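Local coordinates for ESAT-6-like protein MAB_3112 (Mycobacterium abscessus, PDB 4I0X), which is of unknown function but, as a WXG100-family protein, pairs with ESAT-6-like protein MAB_3113 in the EsxEF complex and is probably secreted, at residues T57-W60 against N61-D65. The protein carries 4 engineered substitutions. Numbering follows the deposited sequence.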
ATOM      1  N   THR A  57       6.171  -0.471  -0.285  1.00 12.25           N
ATOM      2  CA  THR A  57       7.380  -0.224   0.506  1.00 12.82           C
ATOM      3  C   THR A  57       7.495   1.209   1.071  1.00 15.06           C
ATOM      4  O   THR A  57       7.828   1.408   2.245  1.00 19.63           O
ATOM      5  CB  THR A  57       8.614  -0.537  -0.343  1.00 14.44           C
ATOM      6  OG1 THR A  57       8.493  -1.884  -0.813  1.00 17.65           O
ATOM      7  CG2 THR A  57       9.913  -0.368   0.451  1.00 16.62           C
ATOM      8  N   LYS A  58       7.252   2.200   0.224  1.00 13.16           N
ATOM      9  CA  LYS A  58       7.279   3.584   0.662  1.00 14.42           C
ATOM     10  C   LYS A  58       6.192   3.821   1.736  1.00 13.66           C
ATOM     11  O   LYS A  58       6.411   4.553   2.703  1.00 14.41           O
ATOM     12  CB  LYS A  58       7.071   4.526  -0.522  1.00 15.63           C
ATOM     13  CG  LYS A  58       8.182   4.468  -1.564  1.00 17.23           C
ATOM     14  CD  LYS A  58       8.003   5.505  -2.689  1.00 23.56           C
ATOM     15  CE  LYS A  58       8.806   5.083  -3.921  1.00 22.26           C
ATOM     16  NZ  LYS A  58       8.644   5.972  -5.105  1.00 21.07           N
ATOM     17  N   VAL A  59       5.019   3.221   1.558  1.00 12.45           N
ATOM     18  CA  VAL A  59       3.972   3.363   2.585  1.00 16.46           C
ATOM     19  C   VAL A  59       4.434   2.764   3.930  1.00 18.12           C
ATOM     20  O   VAL A  59       4.302   3.373   4.980  1.00 15.83           O
ATOM     21  CB  VAL A  59       2.633   2.705   2.145  1.00 11.17           C
ATOM     22  CG1 VAL A  59       1.653   2.614   3.327  1.00 13.67           C
ATOM     23  CG2 VAL A  59       2.008   3.458   0.993  1.00 12.01           C
ATOM     24  N   TRP A  60       5.006   1.570   3.861  1.00 12.31           N
ATOM     25  CA  TRP A  60       5.438   0.809   5.032  1.00 16.03           C
ATOM     26  C   TRP A  60       6.492   1.595   5.771  1.00 11.86           C
ATOM     27  O   TRP A  60       6.468   1.676   6.988  1.00 18.00           O
ATOM     28  CB  TRP A  60       6.046  -0.556   4.605  1.00 29.22           C
ATOM     29  CG  TRP A  60       6.753  -1.295   5.726  1.00 29.46           C
ATOM     30  CD1 TRP A  60       6.193  -2.210   6.573  1.00 35.28           C
ATOM     31  CD2 TRP A  60       8.110  -1.153   6.145  1.00 34.31           C
ATOM     32  NE1 TRP A  60       7.114  -2.659   7.489  1.00 31.05           N
ATOM     33  CE2 TRP A  60       8.301  -2.021   7.253  1.00 37.48           C
ATOM     34  CE3 TRP A  60       9.182  -0.373   5.713  1.00 44.51           C
ATOM     35  CZ2 TRP A  60       9.519  -2.132   7.913  1.00 39.67           C
ATOM     36  CZ3 TRP A  60      10.401  -0.491   6.381  1.00 43.24           C
ATOM     37  CH2 TRP A  60      10.552  -1.362   7.465  1.00 41.44           C
ATOM     38  N   ASN A  61       7.408   2.185   5.025  1.00 18.37           N
ATOM     39  CA  ASN A  61       8.456   3.016   5.601  1.00 19.70           C
ATOM     40  C   ASN A  61       7.932   4.263   6.280  1.00 16.91           C
ATOM     41  O   ASN A  61       8.440   4.670   7.329  1.00 16.39           O
ATOM     42  CB  ASN A  61       9.493   3.397   4.554  1.00 21.08           C
ATOM     43  CG  ASN A  61      10.584   2.335   4.415  1.00 29.30           C
ATOM     44  OD1 ASN A  61      11.431   2.178   5.290  1.00 35.64           O
ATOM     45  ND2 ASN A  61      10.555   1.603   3.326  1.00 41.87           N
ATOM     46  N   ALA A  62       6.925   4.875   5.682  1.00 16.02           N
ATOM     47  CA  ALA A  62       6.350   6.091   6.254  1.00 16.29           C
ATOM     48  C   ALA A  62       5.578   5.759   7.523  1.00 14.72           C
ATOM     49  O   ALA A  62       5.671   6.492   8.506  1.00 15.54           O
ATOM     50  CB  ALA A  62       5.455   6.798   5.250  1.00 19.03           C
ATOM     51  N   LEU A  63       4.853   4.651   7.507  1.00 13.30           N
ATOM     52  CA  LEU A  63       4.115   4.177   8.683  1.00 12.79           C
ATOM     53  C   LEU A  63       5.016   3.848   9.863  1.00 12.97           C
ATOM     54  O   LEU A  63       4.741   4.223  10.966  1.00 13.37           O
ATOM     55  CB  LEU A  63       3.253   2.933   8.365  1.00 11.52           C
ATOM     56  CG  LEU A  63       2.039   3.232   7.509  1.00 11.47           C
ATOM     57  CD1 LEU A  63       1.435   1.974   6.979  1.00 17.91           C
ATOM     58  CD2 LEU A  63       0.989   4.053   8.276  1.00 15.47           C
ATOM     59  N   THR A  64       6.089   3.145   9.606  1.00 13.05           N
ATOM     60  CA  THR A  64       7.061   2.806  10.606  1.00 13.74           C
ATOM     61  C   THR A  64       7.714   4.030  11.207  1.00 15.15           C
ATOM     62  O   THR A  64       7.922   4.092  12.406  1.00 15.66           O
ATOM     63  CB  THR A  64       8.144   1.912   9.960  1.00 19.80           C
ATOM     64  OG1 THR A  64       7.540   0.659   9.587  1.00 25.65           O
ATOM     65  CG2 THR A  64       9.250   1.670  10.888  1.00 19.52           C
ATOM     66  N   ASP A  65       8.073   4.985  10.362  1.00 16.53           N
ATOM     67  CA  ASP A  65       8.644   6.243  10.836  1.00 22.59           C
ATOM     68  C   ASP A  65       7.689   6.967  11.759  1.00 21.74           C
ATOM     69  O   ASP A  65       8.061   7.324  12.843  1.00 18.65           O
ATOM     70  CB  ASP A  65       9.013   7.165   9.672  1.00 24.24           C
ATOM     71  CG  ASP A  65      10.116   6.600   8.806  1.00 42.57           C
ATOM     72  OD1 ASP A  65      10.826   5.674   9.262  1.00 47.70           O
ATOM     73  OD2 ASP A  65      10.271   7.088   7.663  1.00 54.84           O
TER
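The indole of W60 leans against the next residue and the next turn of its own helix, with the T64 hydroxyl over one face and the N61 amide at its edge. T64 OG1 stands above the middle of the ring system, 3.6 Å from W60 CE2. T64 OG1 is kept there by a 3.0 Å hydrogen bond to W60 O, a carbonyl that also accepts T64 N; the two donors come from opposite faces of the carbonyl plane. A chi1 of 169° carries W60 CG over beside the carbonyl carbon, and chi2 near 91° then turns the six-membered ring, through CE3 and CZ3, toward N61. There N61 OD1 comes to 3.1 Å from W60 CZ3, the amide plane standing almost perpendicular (88°) to the indole. The other end of the amide turns back along the helix: N61 ND2 donates to T57 O at 2.9 Å, a bent bond from above the carbonyl plane that supplements the regular helical bond from N61 N. T57 CG2 runs alongside, 3.5 Å from N61 ND2. Round the helix, V59 CG1 and L63 CD1 meet at 3.7 Å in an i to i+4 apolar pair. All of this lies within helix 40-72 of the WXG100 helical hairpin: V59, W60, L63 and T64 pack on helix 4-32, where R20 makes a cation-pi contact with W60, while A62, together with V59 and L63, meets the MAB_3113 chain, where K58 forms a salt bridge with E71 of that chain.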